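Local coordinates for protein major centromere autoantigen B (Homo sapiens, PDB 1HLV) that binds the CENP-B box DNA of centromeres through an N-terminal region with helix-turn-helix domains, and kinks that DNA on binding, at residues 12-17 / 54-59; 17-22 / 33-38. All coordinates share one frame; numbering follows the deposited sequence.

Interaction 1: 12-17 / 54-59; sequences EKSRII and ASERKY. With nucleotides of chain B.
The carboxylate oxygen OE2 of E56 is approached by two groups, R11, whose NH1 forms a salt bridge with it, and the hydroxyl of S14, whose OG lies 3.0 Å away, in the N-terminal helix-turn-helix domain of CENP-B. The same hydroxyl reaches the other oxygen too, with OG of S14 2.9 Å from OE1 of E56. Both approaches are weak as hydrogen bonds, and which of the two oxygens the one hydroxyl proton serves is not settled. S14 and E56 are the one pair that touches across segments 12-17 and 54-59, which belong to helices 10-22 and 49-59. The CA atoms of S14 and E56, the nearest across the two segments, are still 7.4 Å apart. Most of that gap is crossed by the glutamate: CG stands anti to the backbone N (chi1 176°), the chain runs on straight at chi2 (180°), and CD is thereby carried out from helix 49-59 to the neighbouring helix. The ion pair with R11 probably sets the position of the carboxylate, with S14 as a lesser second contact. Only 82 Å² is buried between the segments. The two helices also pack through S14 on L53 and I17 on I52, the latter two being residues of helix 49-59 just before segment 54-59. K13, one residue before S14, turns to the DNA backbone. Its ammonium also donates to the backbone O of K67 and makes a cation-pi contact with F10. The lysine chain is bent at chi3 (-69°), and beyond the bend NZ makes one weak hydrogen bond of 3.3 Å to OP1 of DA14 of chain B, with CD 3.4 Å from the same phosphate oxygen.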
loop_
_atom_site.group_PDB
_atom_site.type_symbol
_atom_site.label_atom_id
_atom_site.label_comp_id
_atom_site.label_asym_id
_atom_site.label_seq_id
_atom_site.Cartn_x
_atom_site.Cartn_y
_atom_site.Cartn_z
ATOM N N GLU C 12 7.969 -8.670 -2.680
ATOM C CA GLU C 12 8.307 -10.081 -2.491
ATOM C C GLU C 12 7.131 -11.003 -2.826
ATOM O O GLU C 12 7.306 -12.050 -3.462
ATOM C CB GLU C 12 8.767 -10.334 -1.047
ATOM C CG GLU C 12 10.183 -9.857 -0.730
ATOM C CD GLU C 12 10.435 -9.681 0.771
ATOM O OE1 GLU C 12 11.616 -9.693 1.186
ATOM O OE2 GLU C 12 9.458 -9.514 1.536
ATOM N N LYS C 13 5.935 -10.620 -2.382
ATOM C CA LYS C 13 4.746 -11.418 -2.654
ATOM C C LYS C 13 4.428 -11.347 -4.143
ATOM O O LYS C 13 3.927 -12.297 -4.730
ATOM C CB LYS C 13 3.563 -10.932 -1.804
ATOM C CG LYS C 13 3.640 -11.432 -0.360
ATOM C CD LYS C 13 2.554 -10.856 0.549
ATOM C CE LYS C 13 2.775 -9.363 0.808
ATOM N NZ LYS C 13 1.948 -8.856 1.939
ATOM N N SER C 14 4.745 -10.221 -4.757
ATOM C CA SER C 14 4.519 -10.068 -6.183
ATOM C C SER C 14 5.440 -11.033 -6.953
ATOM O O SER C 14 5.025 -11.669 -7.927
ATOM C CB SER C 14 4.809 -8.628 -6.596
ATOM O OG SER C 14 4.663 -8.470 -7.987
ATOM N N ARG C 15 6.688 -11.147 -6.506
ATOM C CA ARG C 15 7.644 -12.029 -7.160
ATOM C C ARG C 15 7.196 -13.480 -7.024
ATOM O O ARG C 15 7.252 -14.253 -7.984
ATOM C CB ARG C 15 9.039 -11.853 -6.551
ATOM C CG ARG C 15 10.108 -12.712 -7.211
ATOM C CD ARG C 15 11.465 -12.517 -6.554
ATOM N NE ARG C 15 12.456 -13.488 -7.018
ATOM C CZ ARG C 15 13.689 -13.594 -6.526
ATOM N NH1 ARG C 15 14.091 -12.788 -5.554
ATOM N NH2 ARG C 15 14.519 -14.516 -6.998
ATOM N N ILE C 16 6.752 -13.849 -5.827
ATOM C CA ILE C 16 6.281 -15.205 -5.571
ATOM C C ILE C 16 5.121 -15.532 -6.515
ATOM O O ILE C 16 5.079 -16.605 -7.117
ATOM C CB ILE C 16 5.823 -15.353 -4.097
ATOM C CG1 ILE C 16 7.039 -15.254 -3.180
ATOM C CG2 ILE C 16 5.106 -16.675 -3.883
ATOM C CD1 ILE C 16 6.707 -15.274 -1.710
ATOM N N ILE C 17 4.186 -14.596 -6.642
ATOM C CA ILE C 17 3.033 -14.772 -7.513
ATOM C C ILE C 17 3.505 -14.977 -8.944
ATOM O O ILE C 17 3.078 -15.904 -9.627
ATOM C CB ILE C 17 2.108 -13.535 -7.454
ATOM C CG1 ILE C 17 1.367 -13.510 -6.117
ATOM C CG2 ILE C 17 1.122 -13.552 -8.606
ATOM C CD1 ILE C 17 0.727 -12.173 -5.808
ATOM N N ALA C 54 -2.574 -5.224 -6.664
ATOM C CA ALA C 54 -3.167 -3.891 -6.615
ATOM C C ALA C 54 -2.380 -3.051 -5.595
ATOM O O ALA C 54 -2.074 -1.877 -5.834
ATOM C CB ALA C 54 -4.643 -3.978 -6.210
ATOM N N SER C 55 -2.051 -3.659 -4.461
ATOM C CA SER C 55 -1.291 -2.953 -3.441
ATOM C C SER C 55 0.090 -2.569 -3.966
ATOM O O SER C 55 0.528 -1.430 -3.799
ATOM C CB SER C 55 -1.167 -3.810 -2.189
ATOM O OG SER C 55 -2.430 -3.920 -1.567
ATOM N N GLU C 56 0.771 -3.506 -4.613
ATOM C CA GLU C 56 2.086 -3.201 -5.159
ATOM C C GLU C 56 2.013 -1.961 -6.049
ATOM O O GLU C 56 2.886 -1.102 -5.998
ATOM C CB GLU C 56 2.632 -4.385 -5.959
ATOM C CG GLU C 56 3.961 -4.097 -6.642
ATOM C CD GLU C 56 4.478 -5.289 -7.417
ATOM O OE1 GLU C 56 3.764 -5.755 -8.332
ATOM O OE2 GLU C 56 5.594 -5.767 -7.113
ATOM N N ARG C 57 0.967 -1.866 -6.861
ATOM C CA ARG C 57 0.793 -0.710 -7.736
ATOM C C ARG C 57 0.535 0.542 -6.903
ATOM O O ARG C 57 1.118 1.597 -7.144
ATOM C CB ARG C 57 -0.377 -0.939 -8.703
ATOM C CG ARG C 57 -0.009 -1.720 -9.953
ATOM C CD ARG C 57 -1.193 -1.870 -10.914
ATOM N NE ARG C 57 -1.904 -3.145 -10.768
ATOM C CZ ARG C 57 -3.107 -3.281 -10.216
ATOM N NH1 ARG C 57 -3.757 -2.222 -9.749
ATOM N NH2 ARG C 57 -3.667 -4.478 -10.141
ATOM N N LYS C 58 -0.338 0.405 -5.911
ATOM C CA LYS C 58 -0.702 1.500 -5.031
ATOM C C LYS C 58 0.484 2.108 -4.289
ATOM O O LYS C 58 0.617 3.334 -4.223
ATOM C CB LYS C 58 -1.731 1.014 -4.018
ATOM C CG LYS C 58 -2.091 2.024 -2.954
ATOM C CD LYS C 58 -2.893 1.360 -1.854
ATOM C CE LYS C 58 -3.223 2.333 -0.745
ATOM N NZ LYS C 58 -3.911 1.657 0.377
ATOM N N TYR C 59 1.343 1.257 -3.733
ATOM C CA TYR C 59 2.499 1.729 -2.976
ATOM C C TYR C 59 3.724 2.103 -3.824
ATOM O O TYR C 59 4.707 2.648 -3.309
ATOM C CB TYR C 59 2.864 0.696 -1.900
ATOM C CG TYR C 59 1.808 0.590 -0.815
ATOM C CD1 TYR C 59 0.951 -0.510 -0.740
ATOM C CD2 TYR C 59 1.611 1.630 0.082
ATOM C CE1 TYR C 59 -0.084 -0.557 0.203
ATOM C CE2 TYR C 59 0.582 1.597 1.029
ATOM C CZ TYR C 59 -0.267 0.508 1.085
ATOM O OH TYR C 59 -1.312 0.513 1.998
ATOM P P DA B 14 0.963 -12.546 4.350
ATOM O OP1 DA B 14 1.945 -11.585 3.796
ATOM O OP2 DA B 14 0.099 -13.334 3.426
ATOM O "O5'" DA B 14 1.721 -13.553 5.324
ATOM C "C5'" DA B 14 2.454 -13.058 6.439
ATOM C "C4'" DA B 14 2.564 -14.110 7.517
ATOM O "O4'" DA B 14 1.319 -14.289 8.222
ATOM C "C3'" DA B 14 2.968 -15.501 7.053
ATOM O "O3'" DA B 14 3.694 -16.081 8.137
ATOM C "C2'" DA B 14 1.624 -16.184 6.866
ATOM C "C1'" DA B 14 0.824 -15.614 8.030
ATOM N N9 DA B 14 -0.619 -15.492 7.835
ATOM C C8 DA B 14 -1.284 -15.052 6.715
ATOM N N7 DA B 14 -2.570 -14.886 6.899
ATOM C C5 DA B 14 -2.771 -15.272 8.216
ATOM C C6 DA B 14 -3.914 -15.290 9.028
ATOM N N6 DA B 14 -5.107 -14.849 8.627
ATOM N N1 DA B 14 -3.785 -15.762 10.291
ATOM C C2 DA B 14 -2.573 -16.155 10.703
ATOM N N3 DA B 14 -1.417 -16.155 10.041
ATOM C C4 DA B 14 -1.588 -15.696 8.789
#

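Interaction 2: 17-22 / 33-38; sequences IQEVEE and RRFNIP. With nucleotides of chain B.
A surface salt bridge laid beside an aromatic contact joins the later part of helix 10-22 to the end of helix 28-35, with E19 serving both R34 and F35. R34 NH1 donates to E19 OE2 over 3.2 Å, with an N-H...O angle of 142°, so the bond is clearly off straight. The carboxylate oxygen lies almost in the guanidinium plane, at its edge, whereas the arginine reaches OE2 on the anti side and 32° out of the carboxylate plane; the two flat groups are steeply inclined to one another. The guanidinium has a second acidic neighbour, since NE pairs with E30 of its own helix, which probably steadies it. Nearer its backbone, the aliphatic part of E19 meets the rim of the F35 ring: CG is 3.6 Å from CE1 and close to the ring plane, and CB is 3.7 Å from the same carbon. A bend at chi2 (75°) turns the carboxylate away from the line of CB and CG toward R34, so one side chain makes both contacts. N36 then ends helix 28-35 in a Schellman motif, and P38, the N-cap of helix 39-47, sets CD 3.4 Å from OP2 of DC15 of chain B. Helix 28-35, this turn and helix 39-47, probably the recognition helix, form the helix-turn-helix, with helix 10-22 packed against it.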
loop_
_atom_site.group_PDB
_atom_site.type_symbol
_atom_site.label_atom_id
_atom_site.label_comp_id
_atom_site.label_asym_id
_atom_site.label_seq_id
_atom_site.Cartn_x
_atom_site.Cartn_y
_atom_site.Cartn_z
ATOM N N ILE C 17 4.186 -14.596 -6.642
ATOM C CA ILE C 17 3.033 -14.772 -7.513
ATOM C C ILE C 17 3.505 -14.977 -8.944
ATOM O O ILE C 17 3.078 -15.904 -9.627
ATOM C CB ILE C 17 2.108 -13.535 -7.454
ATOM C CG1 ILE C 17 1.367 -13.510 -6.117
ATOM C CG2 ILE C 17 1.122 -13.552 -8.606
ATOM C CD1 ILE C 17 0.727 -12.173 -5.808
ATOM N N GLN C 18 4.394 -14.098 -9.388
ATOM C CA GLN C 18 4.935 -14.163 -10.736
ATOM C C GLN C 18 5.634 -15.500 -10.974
ATOM O O GLN C 18 5.591 -16.050 -12.076
ATOM C CB GLN C 18 5.926 -13.020 -10.945
ATOM C CG GLN C 18 6.592 -13.024 -12.303
ATOM C CD GLN C 18 7.734 -12.030 -12.401
ATOM O OE1 GLN C 18 8.413 -11.951 -13.429
ATOM N NE2 GLN C 18 7.956 -11.264 -11.330
ATOM N N GLU C 19 6.278 -16.019 -9.937
ATOM C CA GLU C 19 6.980 -17.288 -10.051
ATOM C C GLU C 19 6.007 -18.417 -10.386
ATOM O O GLU C 19 6.290 -19.263 -11.235
ATOM C CB GLU C 19 7.711 -17.615 -8.747
ATOM C CG GLU C 19 8.585 -18.856 -8.826
ATOM C CD GLU C 19 9.872 -18.617 -9.601
ATOM O OE1 GLU C 19 9.927 -17.652 -10.393
ATOM O OE2 GLU C 19 10.827 -19.404 -9.426
ATOM N N VAL C 20 4.859 -18.425 -9.718
ATOM C CA VAL C 20 3.863 -19.459 -9.940
ATOM C C VAL C 20 3.226 -19.393 -11.324
ATOM O O VAL C 20 2.942 -20.426 -11.920
ATOM C CB VAL C 20 2.756 -19.400 -8.865
ATOM C CG1 VAL C 20 1.633 -20.367 -9.213
ATOM C CG2 VAL C 20 3.344 -19.750 -7.505
ATOM N N GLU C 21 3.014 -18.189 -11.842
ATOM C CA GLU C 21 2.405 -18.036 -13.159
ATOM C C GLU C 21 3.359 -18.368 -14.311
ATOM O O GLU C 21 2.916 -18.717 -15.405
ATOM C CB GLU C 21 1.865 -16.614 -13.323
ATOM C CG GLU C 21 0.922 -16.213 -12.198
ATOM C CD GLU C 21 0.265 -14.860 -12.423
ATOM O OE1 GLU C 21 0.967 -13.921 -12.865
ATOM O OE2 GLU C 21 -0.953 -14.737 -12.141
ATOM N N GLU C 22 4.662 -18.271 -14.064
ATOM C CA GLU C 22 5.652 -18.567 -15.096
ATOM C C GLU C 22 6.150 -20.008 -15.021
ATOM O O GLU C 22 6.886 -20.462 -15.892
ATOM C CB GLU C 22 6.845 -17.619 -14.976
ATOM C CG GLU C 22 6.473 -16.155 -15.003
ATOM C CD GLU C 22 7.679 -15.252 -14.860
ATOM O OE1 GLU C 22 8.586 -15.599 -14.069
ATOM O OE2 GLU C 22 7.718 -14.191 -15.521
ATOM N N ARG C 33 9.170 -23.974 -1.350
ATOM C CA ARG C 33 10.517 -24.268 -0.885
ATOM C C ARG C 33 11.511 -23.241 -1.403
ATOM O O ARG C 33 12.357 -22.757 -0.652
ATOM C CB ARG C 33 10.967 -25.657 -1.337
ATOM C CG ARG C 33 12.347 -26.022 -0.805
ATOM C CD ARG C 33 13.029 -27.101 -1.641
ATOM N NE ARG C 33 14.295 -26.628 -2.196
ATOM C CZ ARG C 33 14.412 -25.936 -3.326
ATOM N NH1 ARG C 33 13.335 -25.635 -4.037
ATOM N NH2 ARG C 33 15.606 -25.530 -3.742
ATOM N N ARG C 34 11.409 -22.919 -2.688
ATOM C CA ARG C 34 12.303 -21.949 -3.306
ATOM C C ARG C 34 12.312 -20.608 -2.588
ATOM O O ARG C 34 13.327 -19.914 -2.580
ATOM C CB ARG C 34 11.915 -21.719 -4.760
ATOM C CG ARG C 34 12.095 -22.924 -5.644
ATOM C CD ARG C 34 11.811 -22.560 -7.083
ATOM N NE ARG C 34 12.059 -23.684 -7.972
ATOM C CZ ARG C 34 12.089 -23.586 -9.296
ATOM N NH1 ARG C 34 11.884 -22.409 -9.879
ATOM N NH2 ARG C 34 12.337 -24.662 -10.032
ATOM N N PHE C 35 11.179 -20.233 -2.006
ATOM C CA PHE C 35 11.097 -18.970 -1.292
ATOM C C PHE C 35 11.154 -19.185 0.198
ATOM O O PHE C 35 11.099 -18.233 0.972
ATOM C CB PHE C 35 9.829 -18.210 -1.676
ATOM C CG PHE C 35 9.847 -17.715 -3.084
ATOM C CD1 PHE C 35 9.286 -18.470 -4.108
ATOM C CD2 PHE C 35 10.496 -16.529 -3.402
ATOM C CE1 PHE C 35 9.376 -18.054 -5.427
ATOM C CE2 PHE C 35 10.595 -16.100 -4.725
ATOM C CZ PHE C 35 10.033 -16.867 -5.739
ATOM N N ASN C 36 11.270 -20.446 0.594
ATOM C CA ASN C 36 11.367 -20.790 2.002
ATOM C C ASN C 36 10.177 -20.261 2.799
ATOM O O ASN C 36 10.347 -19.537 3.775
ATOM C CB ASN C 36 12.665 -20.217 2.576
ATOM C CG ASN C 36 12.955 -20.709 3.983
ATOM O OD1 ASN C 36 13.623 -20.026 4.757
ATOM N ND2 ASN C 36 12.467 -21.904 4.315
ATOM N N ILE C 37 8.973 -20.610 2.364
ATOM C CA ILE C 37 7.754 -20.196 3.051
ATOM C C ILE C 37 6.831 -21.402 3.139
ATOM O O ILE C 37 6.869 -22.285 2.281
ATOM C CB ILE C 37 7.007 -19.085 2.292
ATOM C CG1 ILE C 37 6.692 -19.556 0.869
ATOM C CG2 ILE C 37 7.823 -17.810 2.302
ATOM C CD1 ILE C 37 5.827 -18.592 0.079
ATOM N N PRO C 38 5.981 -21.454 4.171
ATOM C CA PRO C 38 5.065 -22.590 4.311
ATOM C C PRO C 38 4.134 -22.679 3.106
ATOM O O PRO C 38 3.731 -21.653 2.553
ATOM C CB PRO C 38 4.300 -22.261 5.594
ATOM C CG PRO C 38 5.261 -21.386 6.366
ATOM C CD PRO C 38 5.816 -20.502 5.282
ATOM P P DC B 15 4.656 -17.332 7.882
ATOM O OP1 DC B 15 5.840 -17.171 8.765
ATOM O OP2 DC B 15 4.850 -17.465 6.414
ATOM O "O5'" DC B 15 3.804 -18.555 8.438
ATOM C "C5'" DC B 15 3.595 -18.703 9.839
ATOM C "C4'" DC B 15 2.611 -19.817 10.111
ATOM O "O4'" DC B 15 1.255 -19.410 9.798
ATOM C "C3'" DC B 15 2.849 -21.105 9.324
ATOM O "O3'" DC B 15 2.503 -22.203 10.167
ATOM C "C2'" DC B 15 1.817 -21.013 8.211
ATOM C "C1'" DC B 15 0.658 -20.396 8.969
ATOM N N1 DC B 15 -0.408 -19.752 8.179
ATOM C C2 DC B 15 -1.634 -19.499 8.809
ATOM O O2 DC B 15 -1.775 -19.834 9.994
ATOM N N3 DC B 15 -2.628 -18.896 8.115
ATOM C C4 DC B 15 -2.434 -18.547 6.838
ATOM N N4 DC B 15 -3.439 -17.936 6.196
ATOM C C5 DC B 15 -1.198 -18.803 6.166
ATOM C C6 DC B 15 -0.221 -19.402 6.871
#

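Overall arrangement
Interactions 1 and 2 share helix 10-22 and I17, and their centres lie about 13 Å apart. Along the chain, interaction 2 is nested inside the loop closed by interaction 1, so helix 10-22 is tied to helix 28-35, nearer along the sequence, and to helix 49-59, farther along it. The two contacts also touch: I16 CG1 packs 3.7 Å from F35 CD2, and I16 CD1 lies 3.9 Å from I37 CD1, while R15 NE is 3.9 Å from F35 CE2. One residue of each segment pair touches the DNA backbone, K13 at DA14 and P38 at DC15, consecutive nucleotides of chain B, consistent with helix 10-22 and the start of helix 39-47 meeting the same strand.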